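Local coordinates for protein packaging enzyme P4 (Pseudomonas phage phi13, PDB 4BLP) that probably hydrolyses nucleoside triphosphates as a hexameric RecA-like packaging motor that drives viral RNA into the phage capsid, at residues 64-69 with 243-248; 104-109 with 196-201; 129-134 with 143-148; 137-142 with 160-165; 220-225 with 232-237. All coordinates share one frame; numbering follows the deposited sequence. Where two conformers were deposited one is given.

Interaction 1 of 5, residues 64-69 with 243-248; sequences SEILFA and NNICAE
Ile-245 crosses the ring of Phe-68 at about a right angle, laying its longer branch over one face. CG1 stands 3.7 Å from the centroid of the Phe-68 ring and only 4° off the ring normal, a CH-pi contact centred on the ring. From there Ile-245 CD1 continues over the same face, displaced toward the ring's CD1, 3.6 Å from Phe-68 CD1, and meets Ile-66 CG2 at 3.7 Å. Ile-66 runs alongside Ile-245 the other way; the Ile-245 CD1 methyl is wedged between the Phe-68 ring and Ile-66 CG2. A chi1 of 63° tucks the Phe-68 ring back beside its own strand, with Ile-66 O in plane at its edge and one face turned to the helix. The contact lays the edge strand 65-70 of the small antiparallel sheet against the last turns of helix 233-248, which packs on the core sheet of the P-loop ATPase fold; the short axes run nearly antiparallel, at 160°. Toward the helix end, the Glu-248 chain is bent, and its CG lies 3.8 Å from Ile-66 CD1, an aliphatic contact made without the carboxylate. Val-127 touches both Phe-68 and Ile-245, and Asn-244 bonds to Glu-176 and Gly-178 of a neighbouring subunit.

Interaction 2 of 5, residues 104-109 with 196-201; sequences ELIRAV and MLAVAL
Ile-106 holds CG2 anti to the backbone N while CG1 lies beside it (chi1 -73°), and this sends the CG2 methyl to Ala-198 as the longer branch takes another course. Val-109, with CG1 anti to its own N (chi1 178°), offers CB and CG1 to the same alanine. The two residues come from the short, weakly bonded helical stretch at 103-106 and the helical turn that follows it; Ala-198 belongs to helix 193-205 of the P-loop ATPase fold. The packing thus joins the N-terminal part of the chain to a helix of the nucleotide-hydrolase core.

Everything converges on one methyl. Ala-198 CB is 3.8 Å from Ile-106 CG2 and 3.9 Å from Val-109 CB, and the small side chain lets the backbones come close, with Val-109 CA and Ala-198 CA 5.6 Å apart. No hydrogen bond spans the contact, which is buried and wholly apolar. Around it, Trp-98 and Phe-99 of helix 95-101 cover Ile-106, and Leu-82 and Leu-85 of helix 79-91 lie against Val-109.

The polar chemistry stays on the surface of segment 104-109, where a salt bridge links Arg-107 to Glu-104. Arg-107 NH2 donates to Glu-104 OE2 at 3.1 Å, meeting this oxygen on its syn side but 33° out of the carboxylate plane.

Interaction 3 of 5, residues 129-134 with 143-148; sequences PVASLS and NHLSGL
The extended backbone at 130-132 passes Leu-145 without a direct hydrogen bond, its nearest CA atoms, those of Ala-131 and Leu-145, being 6.9 Å apart. Water bridges, not sheet bonds, join the two chains. One molecule accepts from Ser-132 N at 3.1 Å and from Ser-146 N at 3.2 Å; a second lies 2.9 Å from both Val-130 O and Ser-146 O. Leu-145 makes the side-chain contact with its two methyls: CD1 rests 4.2 Å from Ala-131 CB, and CD2 approaches Ser-132 O. Beyond, Ser-132 OG accepts from Ser-134 N to form an ST turn. His-144 ND1 donates to Leu-145 O at 2.8 Å, in the carbonyl plane on a lone pair; this bond, with that of NE2 to His-149 ND1, holds both ring nitrogens and so the ring's rotation. The contact lies where the chain enters strand 147-152 of the central sheet of the P-loop ATPase fold: Val-130 leans on helix 233-248, Leu-145 on Val-136 and on Arg-294 of strand 287-295, while Ala-131 and Leu-145 also pack against a neighbouring subunit.

Interaction 4 of 5, residues 137-142 with 160-165; sequences HNWQVR and SKWLNA
Gln-140 brings its amide up to the six-membered ring of Trp-162, the amide and the indole pointing at each other. OE1 lies at the ring edge and in its plane, 3.5 Å from Trp-162 CZ2, while the amide plane is turned 63° from the indole. A bend in the Gln-140 chain also folds the amide back over its neighbour in sequence: Gln-140 NE2 sits 3.6 Å above the plane of the Trp-139 ring, offset toward the rim.

The two indoles meet slantwise at their six-membered rings, with Trp-139 CZ2 4.1 Å from Trp-162 CH2. Both have CG anti to the backbone N (chi1 171° and 180°), which extends the indoles toward each other across backbones that stay far apart; even the nearest CA atoms, of Gln-140 and Leu-163, are 11.2 Å from each other. Leu-163 CD2 adds a looser contact, 4.3 Å from Trp-139 CH2.

Trp-162 and Leu-163 lie on helix 159-164, whose first residues, Lys-159 and Ser-160, complete a probable Walker A P-loop; segment 137-142 is the turn between strands 136-137 and 144-145. Val-254 touches both Trp-139 and Leu-163, and Val-151 both Trp-162 and Leu-163.

No hydrogen bond crosses between the segments. Gln-291, donating to OE1, and Gln-166, accepting from NE2, fix the Gln-140 amide's rotation. Its oxygen thus meets the C-H edge of Trp-162, probably a weakly favourable electrostatic approach, beside otherwise aromatic and aliphatic contacts.

Interaction 5 of 5, residues 220-225 with 232-237; sequences FGITGA and SVALYA
Ser-232 lies against the extended run 222-225. Its CB lies 3.6 Å from Ile-222 O, and OG, anti to the carbonyl carbon (chi1 -65°), goes on to stand 3.1 Å from Gly-224 O and within 3.6 Å of Thr-223 CA. The hydroxyl may donate to Gly-224 O, but its one proton has another acceptor within reach. Behind it, Ser-232 CA makes a CA-H...O contact with Ala-225 O. The same carbonyl takes the Val-233 N-H in its plane at 3.1 Å, with an N-H...O angle of 159°, and a water donates to it at 2.7 Å while accepting from Ala-234 N. Two N-H groups of the first turn of helix 233-248 are thereby met by Ala-225 O, one directly and one through water. The arrangement is a helix-loop-helix connection in the P-loop ATPase core: helix 216-221 ends, the chain turns, and helix 233-248 begins. On the apolar side Ile-222 CG2 lies 3.7 Å from Ala-234 CB and also close to the Ala-234 carbonyl. The loop sits at subunit boundaries, where Val-233 packs on Phe-220 of a second subunit and Phe-220 on Val-233 of a third.

From the N terminus, strand 65-70 opens interaction 1, the longest closure, completed only at the end of helix 233-248; all four other contacts fall within its span. Interaction 2 joins 104-109 to helix 193-205 and in turn encloses interactions 3 and 4. These two cross, since their segments alternate along the chain, and they touch through the His-144 and His-137 backbone pair. Interaction 5 follows in series and closes the short loop leading into helix 233-248, the helix that interaction 1 uses at its other end. Interaction 1 also touches interaction 2 through Phe-68 and Leu-197, and interaction 3 through Asn-243 and Leu-148, tying the N-terminal sheet to the ATPase core.

Interaction 1 of 5, residues 64-69 with 243-248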
# COMPACT_ATOMS: atom_id res chain seq x y z
N SER D 64 -6.50 -36.84 -4.94
CA SER D 64 -7.87 -36.33 -4.77
C SER D 64 -7.94 -34.79 -4.61
O SER D 64 -9.04 -34.23 -4.67
CB SER D 64 -8.51 -36.96 -3.54
OG SER D 64 -7.72 -36.73 -2.38
N GLU D 65 -6.80 -34.12 -4.36
CA GLU D 65 -6.82 -32.67 -4.07
C GLU D 65 -6.56 -31.79 -5.27
O GLU D 65 -5.63 -32.05 -6.03
CB GLU D 65 -5.77 -32.33 -3.00
CG GLU D 65 -6.08 -32.90 -1.62
CD GLU D 65 -5.01 -32.71 -0.57
OE1 GLU D 65 -3.80 -32.77 -0.90
OE2 GLU D 65 -5.38 -32.55 0.62
N ILE D 66 -7.36 -30.74 -5.45
CA ILE D 66 -7.11 -29.75 -6.50
C ILE D 66 -6.86 -28.42 -5.80
O ILE D 66 -7.77 -27.89 -5.16
CB ILE D 66 -8.24 -29.61 -7.54
CG1 ILE D 66 -8.57 -30.96 -8.22
CG2 ILE D 66 -7.85 -28.53 -8.61
CD1 ILE D 66 -9.92 -30.92 -8.96
N LEU D 67 -5.66 -27.86 -5.97
CA LEU D 67 -5.33 -26.55 -5.41
C LEU D 67 -5.71 -25.47 -6.42
O LEU D 67 -5.40 -25.60 -7.61
CB LEU D 67 -3.81 -26.48 -5.14
CG LEU D 67 -3.26 -25.14 -4.62
CD1 LEU D 67 -3.75 -24.88 -3.16
CD2 LEU D 67 -1.71 -25.16 -4.68
N PHE D 68 -6.38 -24.41 -5.97
CA PHE D 68 -6.71 -23.27 -6.82
C PHE D 68 -6.74 -22.02 -5.94
O PHE D 68 -6.38 -22.08 -4.75
CB PHE D 68 -8.05 -23.49 -7.56
CG PHE D 68 -9.30 -23.64 -6.70
CD1 PHE D 68 -9.56 -24.82 -6.00
CD2 PHE D 68 -10.26 -22.63 -6.67
CE1 PHE D 68 -10.75 -24.98 -5.27
CE2 PHE D 68 -11.44 -22.79 -5.95
CZ PHE D 68 -11.67 -23.95 -5.22
N ALA D 69 -7.12 -20.88 -6.52
CA ALA D 69 -7.12 -19.67 -5.72
C ALA D 69 -8.21 -18.74 -6.16
O ALA D 69 -8.55 -18.71 -7.35
CB ALA D 69 -5.76 -18.95 -5.87
N ASN D 243 -15.44 -21.32 -12.16
CA ASN D 243 -16.04 -21.97 -13.33
C ASN D 243 -15.36 -23.32 -13.68
O ASN D 243 -16.02 -24.34 -13.91
CB ASN D 243 -15.90 -21.04 -14.56
CG ASN D 243 -16.61 -21.64 -15.74
OD1 ASN D 243 -17.83 -21.49 -15.88
ND2 ASN D 243 -15.85 -22.32 -16.64
N ASN D 244 -14.02 -23.31 -13.71
CA ASN D 244 -13.27 -24.46 -14.17
C ASN D 244 -13.24 -25.55 -13.11
O ASN D 244 -13.11 -26.72 -13.47
CB ASN D 244 -11.89 -24.04 -14.65
CG ASN D 244 -11.95 -23.29 -15.98
OD1 ASN D 244 -13.03 -23.12 -16.58
ND2 ASN D 244 -10.80 -22.83 -16.49
N ILE D 245 -13.35 -25.21 -11.84
CA ILE D 245 -13.46 -26.27 -10.79
C ILE D 245 -14.81 -26.97 -11.02
O ILE D 245 -14.88 -28.20 -11.01
CB ILE D 245 -13.37 -25.66 -9.35
CG1 ILE D 245 -11.92 -25.25 -9.04
CG2 ILE D 245 -14.01 -26.60 -8.28
CD1 ILE D 245 -10.91 -26.48 -8.91
N CYS D 246 -15.88 -26.20 -11.24
CA CYS D 246 -17.20 -26.82 -11.52
C CYS D 246 -17.13 -27.71 -12.79
O CYS D 246 -17.67 -28.83 -12.79
CB CYS D 246 -18.27 -25.75 -11.71
SG CYS D 246 -18.66 -24.82 -10.21
N ALA D 247 -16.47 -27.22 -13.85
CA ALA D 247 -16.34 -27.98 -15.09
C ALA D 247 -15.59 -29.29 -14.82
O ALA D 247 -16.00 -30.33 -15.31
CB ALA D 247 -15.63 -27.15 -16.17
N GLU D 248 -14.47 -29.22 -14.06
CA GLU D 248 -13.69 -30.43 -13.74
C GLU D 248 -14.55 -31.48 -12.99
O GLU D 248 -14.40 -32.68 -13.20
CB GLU D 248 -12.46 -30.02 -12.89
CG GLU D 248 -11.65 -31.20 -12.37
CD GLU D 248 -11.02 -32.09 -13.42
OE1 GLU D 248 -10.85 -31.64 -14.58
OE2 GLU D 248 -10.65 -33.23 -13.08

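Interaction 2 of 5, residues 104-109 with 196-201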
# COMPACT_ATOMS: atom_id res chain seq x y z
N GLU D 104 -19.19 -30.65 10.31
CA GLU D 104 -17.74 -30.85 10.52
C GLU D 104 -17.09 -31.55 9.36
O GLU D 104 -16.05 -31.07 8.90
CB GLU D 104 -17.43 -31.63 11.82
CG GLU D 104 -17.70 -30.83 13.06
CD GLU D 104 -16.89 -29.55 13.20
OE1 GLU D 104 -15.67 -29.56 12.89
OE2 GLU D 104 -17.50 -28.52 13.55
N LEU D 105 -17.66 -32.69 8.83
CA LEU D 105 -17.07 -33.38 7.69
C LEU D 105 -17.05 -32.51 6.46
O LEU D 105 -16.17 -32.64 5.62
CB LEU D 105 -17.88 -34.67 7.31
CG LEU D 105 -17.90 -35.84 8.24
CD1 LEU D 105 -18.72 -36.96 7.63
CD2 LEU D 105 -16.50 -36.33 8.59
N ILE D 106 -18.08 -31.65 6.31
CA ILE D 106 -18.16 -30.82 5.10
C ILE D 106 -16.94 -29.87 4.98
O ILE D 106 -16.59 -29.48 3.86
CB ILE D 106 -19.52 -30.07 5.11
CG1 ILE D 106 -20.65 -31.12 4.79
CG2 ILE D 106 -19.57 -28.89 4.11
CD1 ILE D 106 -22.12 -30.62 5.20
N ARG D 107 -16.25 -29.58 6.08
CA ARG D 107 -15.02 -28.75 6.01
C ARG D 107 -13.94 -29.43 5.14
O ARG D 107 -13.07 -28.76 4.62
CB ARG D 107 -14.45 -28.55 7.42
CG ARG D 107 -15.41 -27.80 8.38
CD ARG D 107 -14.82 -27.85 9.79
NE ARG D 107 -15.76 -27.42 10.81
CZ ARG D 107 -15.96 -26.16 11.17
NH1 ARG D 107 -15.26 -25.18 10.59
NH2 ARG D 107 -16.85 -25.86 12.10
N ALA D 108 -14.01 -30.79 5.02
CA ALA D 108 -13.05 -31.56 4.21
C ALA D 108 -13.24 -31.38 2.70
O ALA D 108 -12.32 -31.72 1.91
CB ALA D 108 -13.18 -33.04 4.56
N VAL D 109 -14.43 -30.94 2.27
CA VAL D 109 -14.76 -30.87 0.84
C VAL D 109 -14.06 -29.67 0.18
O VAL D 109 -13.52 -29.83 -0.90
CB VAL D 109 -16.30 -30.81 0.62
CG1 VAL D 109 -16.64 -30.67 -0.89
CG2 VAL D 109 -17.00 -32.04 1.21
N MET D 196 -19.80 -22.07 1.55
CA MET D 196 -20.65 -21.80 0.38
C MET D 196 -20.27 -22.74 -0.78
O MET D 196 -21.15 -23.40 -1.32
CB MET D 196 -20.47 -20.33 -0.05
CG MET D 196 -21.37 -19.92 -1.24
SD MET D 196 -20.75 -20.48 -2.87
CE MET D 196 -19.26 -19.45 -2.98
N LEU D 197 -18.97 -22.83 -1.12
CA LEU D 197 -18.56 -23.67 -2.24
C LEU D 197 -18.78 -25.16 -1.98
O LEU D 197 -19.22 -25.85 -2.88
CB LEU D 197 -17.09 -23.43 -2.61
CG LEU D 197 -16.65 -24.02 -3.96
CD1 LEU D 197 -17.55 -23.59 -5.17
CD2 LEU D 197 -15.22 -23.64 -4.24
N ALA D 198 -18.45 -25.64 -0.78
CA ALA D 198 -18.62 -27.06 -0.47
C ALA D 198 -20.10 -27.44 -0.56
O ALA D 198 -20.45 -28.45 -1.19
CB ALA D 198 -18.07 -27.35 0.93
N VAL D 199 -20.98 -26.62 0.05
CA VAL D 199 -22.43 -26.90 0.05
C VAL D 199 -22.94 -26.89 -1.41
O VAL D 199 -23.71 -27.77 -1.80
CB VAL D 199 -23.20 -25.90 0.97
CG1 VAL D 199 -24.71 -26.00 0.77
CG2 VAL D 199 -22.84 -26.19 2.42
N ALA D 200 -22.52 -25.89 -2.19
CA ALA D 200 -22.92 -25.80 -3.61
C ALA D 200 -22.48 -27.03 -4.39
O ALA D 200 -23.29 -27.61 -5.14
CB ALA D 200 -22.32 -24.53 -4.24
N LEU D 201 -21.20 -27.42 -4.26
CA LEU D 201 -20.68 -28.59 -4.99
C LEU D 201 -21.38 -29.87 -4.55
O LEU D 201 -21.65 -30.73 -5.38
CB LEU D 201 -19.16 -28.72 -4.79
CG LEU D 201 -18.36 -27.55 -5.43
CD1 LEU D 201 -16.86 -27.70 -5.12
CD2 LEU D 201 -18.60 -27.54 -6.99

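Interaction 3 of 5, residues 129-134 with 143-148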
# COMPACT_ATOMS: atom_id res chain seq x y z
N PRO D 129 -8.74 -25.62 -17.95
CA PRO D 129 -10.06 -25.60 -18.62
C PRO D 129 -10.40 -27.01 -19.14
O PRO D 129 -9.55 -27.66 -19.77
CB PRO D 129 -9.87 -24.63 -19.80
CG PRO D 129 -8.55 -23.97 -19.60
CD PRO D 129 -7.73 -24.83 -18.68
N VAL D 130 -11.63 -27.46 -18.91
CA VAL D 130 -12.09 -28.78 -19.43
C VAL D 130 -13.55 -28.65 -19.88
O VAL D 130 -14.28 -27.79 -19.38
CB VAL D 130 -11.94 -29.95 -18.40
CG1 VAL D 130 -10.49 -30.14 -17.92
CG2 VAL D 130 -12.86 -29.77 -17.20
N ALA D 131 -13.99 -29.52 -20.78
CA ALA D 131 -15.40 -29.59 -21.18
C ALA D 131 -15.68 -30.98 -21.63
O ALA D 131 -14.78 -31.65 -22.15
CB ALA D 131 -15.73 -28.59 -22.28
N SER D 132 -16.91 -31.43 -21.44
CA SER D 132 -17.30 -32.76 -21.90
C SER D 132 -18.74 -32.77 -22.33
O SER D 132 -19.59 -32.20 -21.65
CB SER D 132 -17.08 -33.80 -20.79
OG SER D 132 -17.48 -35.10 -21.20
N LEU D 133 -19.01 -33.43 -23.47
CA LEU D 133 -20.38 -33.60 -23.95
C LEU D 133 -21.13 -34.54 -23.02
O LEU D 133 -22.35 -34.60 -23.06
CB LEU D 133 -20.39 -34.17 -25.38
CG LEU D 133 -20.01 -33.23 -26.52
CD1 LEU D 133 -19.97 -33.97 -27.84
CD2 LEU D 133 -20.96 -32.05 -26.62
N SER D 134 -20.38 -35.28 -22.17
CA SER D 134 -20.93 -36.26 -21.24
C SER D 134 -21.34 -35.61 -19.90
O SER D 134 -21.90 -36.31 -19.05
CB SER D 134 -19.97 -37.42 -21.03
OG SER D 134 -19.34 -37.40 -19.75
N ASN D 143 -28.43 -28.33 -22.89
CA ASN D 143 -27.06 -28.84 -22.88
C ASN D 143 -26.05 -27.78 -22.48
O ASN D 143 -25.00 -27.64 -23.11
CB ASN D 143 -26.73 -29.39 -24.28
CG ASN D 143 -26.83 -28.36 -25.39
OD1 ASN D 143 -27.47 -27.30 -25.25
ND2 ASN D 143 -26.13 -28.63 -26.47
N HIS D 144 -26.31 -27.10 -21.35
CA HIS D 144 -25.39 -26.10 -20.79
C HIS D 144 -24.10 -26.83 -20.38
O HIS D 144 -24.20 -27.89 -19.75
CB HIS D 144 -26.07 -25.43 -19.58
CG HIS D 144 -25.46 -24.14 -19.11
ND1 HIS D 144 -24.12 -24.06 -18.76
CD2 HIS D 144 -26.05 -22.94 -18.92
CE1 HIS D 144 -23.93 -22.80 -18.36
NE2 HIS D 144 -25.05 -22.08 -18.46
N LEU D 145 -22.91 -26.31 -20.75
CA LEU D 145 -21.69 -27.00 -20.26
C LEU D 145 -21.58 -26.90 -18.74
O LEU D 145 -22.13 -25.96 -18.13
CB LEU D 145 -20.42 -26.37 -20.87
CG LEU D 145 -20.18 -26.69 -22.37
CD1 LEU D 145 -18.91 -25.96 -22.85
CD2 LEU D 145 -20.05 -28.20 -22.63
N SER D 146 -20.83 -27.83 -18.14
CA SER D 146 -20.51 -27.73 -16.73
C SER D 146 -19.67 -26.46 -16.53
O SER D 146 -18.91 -26.07 -17.43
CB SER D 146 -19.73 -28.96 -16.27
OG SER D 146 -20.51 -30.13 -16.39
N GLY D 147 -19.83 -25.84 -15.38
CA GLY D 147 -19.15 -24.59 -15.06
C GLY D 147 -20.01 -23.77 -14.14
O GLY D 147 -20.77 -24.30 -13.33
N LEU D 148 -19.89 -22.45 -14.27
CA LEU D 148 -20.63 -21.48 -13.49
C LEU D 148 -21.47 -20.65 -14.41
O LEU D 148 -20.96 -20.22 -15.45
CB LEU D 148 -19.58 -20.61 -12.75
CG LEU D 148 -20.09 -19.42 -11.94
CD1 LEU D 148 -21.01 -19.89 -10.75
CD2 LEU D 148 -18.90 -18.60 -11.38
O HOH W 1 -17.15 -27.46 -19.30
O HOH W 2 -18.96 -29.96 -19.56

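Interaction 4 of 5, residues 137-142 with 160-165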
# COMPACT_ATOMS: atom_id res chain seq x y z
N HIS D 137 -25.95 -29.91 -18.85
CA HIS D 137 -26.99 -29.62 -17.86
C HIS D 137 -28.17 -28.90 -18.42
O HIS D 137 -28.01 -28.06 -19.30
CB HIS D 137 -26.36 -28.74 -16.74
CG HIS D 137 -25.22 -29.44 -16.05
ND1 HIS D 137 -23.90 -29.32 -16.49
CD2 HIS D 137 -25.27 -30.35 -15.05
CE1 HIS D 137 -23.19 -30.10 -15.68
NE2 HIS D 137 -23.97 -30.76 -14.83
N ASN D 138 -29.35 -29.16 -17.85
CA ASN D 138 -30.59 -28.53 -18.29
C ASN D 138 -30.81 -27.27 -17.48
O ASN D 138 -31.37 -27.31 -16.38
CB ASN D 138 -31.78 -29.51 -18.18
CG ASN D 138 -33.03 -29.05 -18.89
OD1 ASN D 138 -33.14 -27.92 -19.36
ND2 ASN D 138 -34.02 -29.92 -18.97
N TRP D 139 -30.26 -26.15 -17.97
CA TRP D 139 -30.41 -24.84 -17.34
C TRP D 139 -30.47 -23.84 -18.45
O TRP D 139 -29.43 -23.61 -19.09
CB TRP D 139 -29.26 -24.52 -16.37
CG TRP D 139 -29.28 -23.09 -15.88
CD1 TRP D 139 -28.39 -22.10 -16.19
CD2 TRP D 139 -30.22 -22.50 -14.97
NE1 TRP D 139 -28.76 -20.92 -15.57
CE2 TRP D 139 -29.87 -21.15 -14.80
CE3 TRP D 139 -31.38 -22.99 -14.30
CZ2 TRP D 139 -30.60 -20.27 -13.99
CZ3 TRP D 139 -32.06 -22.14 -13.44
CH2 TRP D 139 -31.68 -20.79 -13.30
N GLN D 140 -31.69 -23.26 -18.70
CA GLN D 140 -31.96 -22.26 -19.76
C GLN D 140 -31.93 -22.93 -21.13
O GLN D 140 -32.80 -22.64 -21.94
CB GLN D 140 -30.98 -21.05 -19.68
CG GLN D 140 -30.97 -20.37 -18.30
CD GLN D 140 -32.33 -19.84 -17.94
OE1 GLN D 140 -32.86 -18.94 -18.59
NE2 GLN D 140 -32.95 -20.39 -16.89
N VAL D 141 -30.93 -23.79 -21.40
CA VAL D 141 -30.82 -24.64 -22.60
C VAL D 141 -30.64 -26.06 -22.09
O VAL D 141 -30.19 -26.23 -20.96
CB VAL D 141 -29.71 -24.21 -23.59
CG1 VAL D 141 -29.98 -22.82 -24.15
CG2 VAL D 141 -28.31 -24.31 -22.96
N ARG D 142 -30.93 -27.07 -22.93
CA ARG D 142 -30.85 -28.46 -22.49
C ARG D 142 -29.43 -28.98 -22.27
O ARG D 142 -29.26 -29.95 -21.54
CB ARG D 142 -31.54 -29.38 -23.53
CG ARG D 142 -33.06 -29.19 -23.53
CD ARG D 142 -33.73 -30.15 -24.47
NE ARG D 142 -35.16 -29.89 -24.51
CZ ARG D 142 -35.99 -30.38 -25.42
NH1 ARG D 142 -35.53 -31.16 -26.39
NH2 ARG D 142 -37.28 -30.09 -25.38
N SER D 160 -32.94 -12.08 -7.67
CA SER D 160 -33.58 -13.09 -6.81
C SER D 160 -34.94 -13.49 -7.32
O SER D 160 -35.26 -14.68 -7.29
CB SER D 160 -33.72 -12.56 -5.38
OG SER D 160 -32.43 -12.37 -4.84
N LYS D 161 -35.76 -12.52 -7.76
CA LYS D 161 -37.11 -12.75 -8.26
C LYS D 161 -37.05 -13.57 -9.54
O LYS D 161 -37.84 -14.51 -9.70
CB LYS D 161 -37.84 -11.42 -8.50
CG LYS D 161 -39.32 -11.59 -8.80
CD LYS D 161 -40.04 -10.25 -8.94
CE LYS D 161 -41.40 -10.41 -9.57
NZ LYS D 161 -41.97 -9.11 -10.00
N TRP D 162 -36.15 -13.20 -10.48
CA TRP D 162 -36.03 -13.96 -11.73
C TRP D 162 -35.55 -15.40 -11.41
O TRP D 162 -36.08 -16.35 -11.98
CB TRP D 162 -35.07 -13.27 -12.70
CG TRP D 162 -34.94 -14.04 -13.99
CD1 TRP D 162 -35.82 -14.05 -15.03
CD2 TRP D 162 -33.91 -14.99 -14.33
NE1 TRP D 162 -35.40 -14.92 -16.01
CE2 TRP D 162 -34.21 -15.50 -15.61
CE3 TRP D 162 -32.73 -15.43 -13.69
CZ2 TRP D 162 -33.41 -16.46 -16.25
CZ3 TRP D 162 -31.92 -16.37 -14.34
CH2 TRP D 162 -32.26 -16.87 -15.60
N LEU D 163 -34.57 -15.54 -10.51
CA LEU D 163 -34.02 -16.85 -10.13
C LEU D 163 -35.09 -17.75 -9.54
O LEU D 163 -35.20 -18.90 -9.94
CB LEU D 163 -32.83 -16.71 -9.16
CG LEU D 163 -31.50 -16.38 -9.85
CD1 LEU D 163 -30.47 -15.87 -8.84
CD2 LEU D 163 -30.93 -17.56 -10.60
N ASN D 164 -35.92 -17.21 -8.63
CA ASN D 164 -37.00 -17.96 -7.99
C ASN D 164 -38.01 -18.44 -9.01
O ASN D 164 -38.57 -19.53 -8.86
CB ASN D 164 -37.67 -17.14 -6.90
CG ASN D 164 -36.82 -17.01 -5.66
OD1 ASN D 164 -36.00 -17.89 -5.35
ND2 ASN D 164 -36.99 -15.91 -4.93
N ALA D 165 -38.21 -17.65 -10.09
CA ALA D 165 -39.12 -17.98 -11.18
C ALA D 165 -38.58 -19.09 -12.08
O ALA D 165 -39.34 -19.65 -12.87
CB ALA D 165 -39.43 -16.74 -12.01

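Interaction 5 of 5, residues 220-225 with 232-237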
# COMPACT_ATOMS: atom_id res chain seq x y z
N PHE D 220 -17.13 -7.98 -3.11
CA PHE D 220 -16.58 -7.09 -2.10
C PHE D 220 -15.17 -7.48 -1.65
O PHE D 220 -14.37 -6.60 -1.35
CB PHE D 220 -17.52 -7.06 -0.87
CG PHE D 220 -18.92 -6.51 -1.08
CD1 PHE D 220 -19.23 -5.75 -2.21
CD2 PHE D 220 -19.93 -6.76 -0.17
CE1 PHE D 220 -20.53 -5.25 -2.40
CE2 PHE D 220 -21.22 -6.25 -0.35
CZ PHE D 220 -21.49 -5.47 -1.44
N GLY D 221 -14.89 -8.75 -1.60
CA GLY D 221 -13.65 -9.24 -1.01
C GLY D 221 -12.48 -9.53 -1.92
O GLY D 221 -11.36 -9.61 -1.42
N ILE D 222 -12.72 -9.74 -3.23
CA ILE D 222 -11.65 -10.04 -4.19
C ILE D 222 -11.25 -8.71 -4.82
O ILE D 222 -11.87 -8.28 -5.79
CB ILE D 222 -12.08 -11.10 -5.25
CG1 ILE D 222 -12.53 -12.43 -4.64
CG2 ILE D 222 -10.95 -11.36 -6.28
CD1 ILE D 222 -11.55 -13.08 -3.60
N THR D 223 -10.19 -8.11 -4.27
CA THR D 223 -9.71 -6.78 -4.63
C THR D 223 -8.38 -6.76 -5.37
O THR D 223 -7.74 -7.79 -5.57
CB THR D 223 -9.55 -5.96 -3.33
OG1 THR D 223 -8.68 -6.70 -2.44
CG2 THR D 223 -10.88 -5.65 -2.67
N GLY D 224 -7.99 -5.58 -5.82
CA GLY D 224 -6.71 -5.41 -6.50
C GLY D 224 -6.85 -4.48 -7.66
O GLY D 224 -7.87 -3.77 -7.78
N ALA D 225 -5.82 -4.46 -8.52
CA ALA D 225 -5.78 -3.62 -9.71
C ALA D 225 -7.07 -3.71 -10.47
O ALA D 225 -7.61 -4.81 -10.67
CB ALA D 225 -4.62 -4.03 -10.60
N SER D 232 -12.16 -4.94 -10.10
CA SER D 232 -10.89 -5.62 -9.93
C SER D 232 -10.77 -6.78 -10.90
O SER D 232 -11.65 -7.63 -10.95
CB SER D 232 -10.74 -6.15 -8.51
OG SER D 232 -10.69 -5.05 -7.62
N VAL D 233 -9.68 -6.84 -11.67
CA VAL D 233 -9.52 -7.94 -12.65
C VAL D 233 -9.39 -9.27 -11.96
O VAL D 233 -9.72 -10.29 -12.57
CB VAL D 233 -8.37 -7.71 -13.67
CG1 VAL D 233 -8.69 -6.51 -14.54
CG2 VAL D 233 -7.02 -7.55 -12.98
N ALA D 234 -8.95 -9.29 -10.68
CA ALA D 234 -8.89 -10.53 -9.92
C ALA D 234 -10.28 -11.18 -9.78
O ALA D 234 -10.36 -12.40 -9.60
CB ALA D 234 -8.28 -10.28 -8.53
N LEU D 235 -11.36 -10.39 -9.90
CA LEU D 235 -12.71 -10.95 -9.81
C LEU D 235 -12.94 -11.85 -11.04
O LEU D 235 -13.53 -12.90 -10.91
CB LEU D 235 -13.77 -9.85 -9.78
CG LEU D 235 -15.23 -10.33 -9.69
CD1 LEU D 235 -15.51 -11.20 -8.43
CD2 LEU D 235 -16.21 -9.13 -9.80
N TYR D 236 -12.50 -11.39 -12.22
CA TYR D 236 -12.69 -12.19 -13.45
C TYR D 236 -11.89 -13.46 -13.37
O TYR D 236 -12.41 -14.51 -13.74
CB TYR D 236 -12.27 -11.41 -14.69
CG TYR D 236 -12.90 -10.04 -14.80
CD1 TYR D 236 -14.28 -9.88 -14.67
CD2 TYR D 236 -12.14 -8.92 -15.10
CE1 TYR D 236 -14.88 -8.63 -14.83
CE2 TYR D 236 -12.72 -7.67 -15.26
CZ TYR D 236 -14.09 -7.52 -15.10
OH TYR D 236 -14.64 -6.28 -15.31
N ALA D 237 -10.62 -13.38 -12.88
CA ALA D 237 -9.80 -14.60 -12.74
C ALA D 237 -10.47 -15.55 -11.73
O ALA D 237 -10.46 -16.77 -11.93
CB ALA D 237 -8.39 -14.22 -12.25
O HOH W 3 -7.21 -7.21 -9.51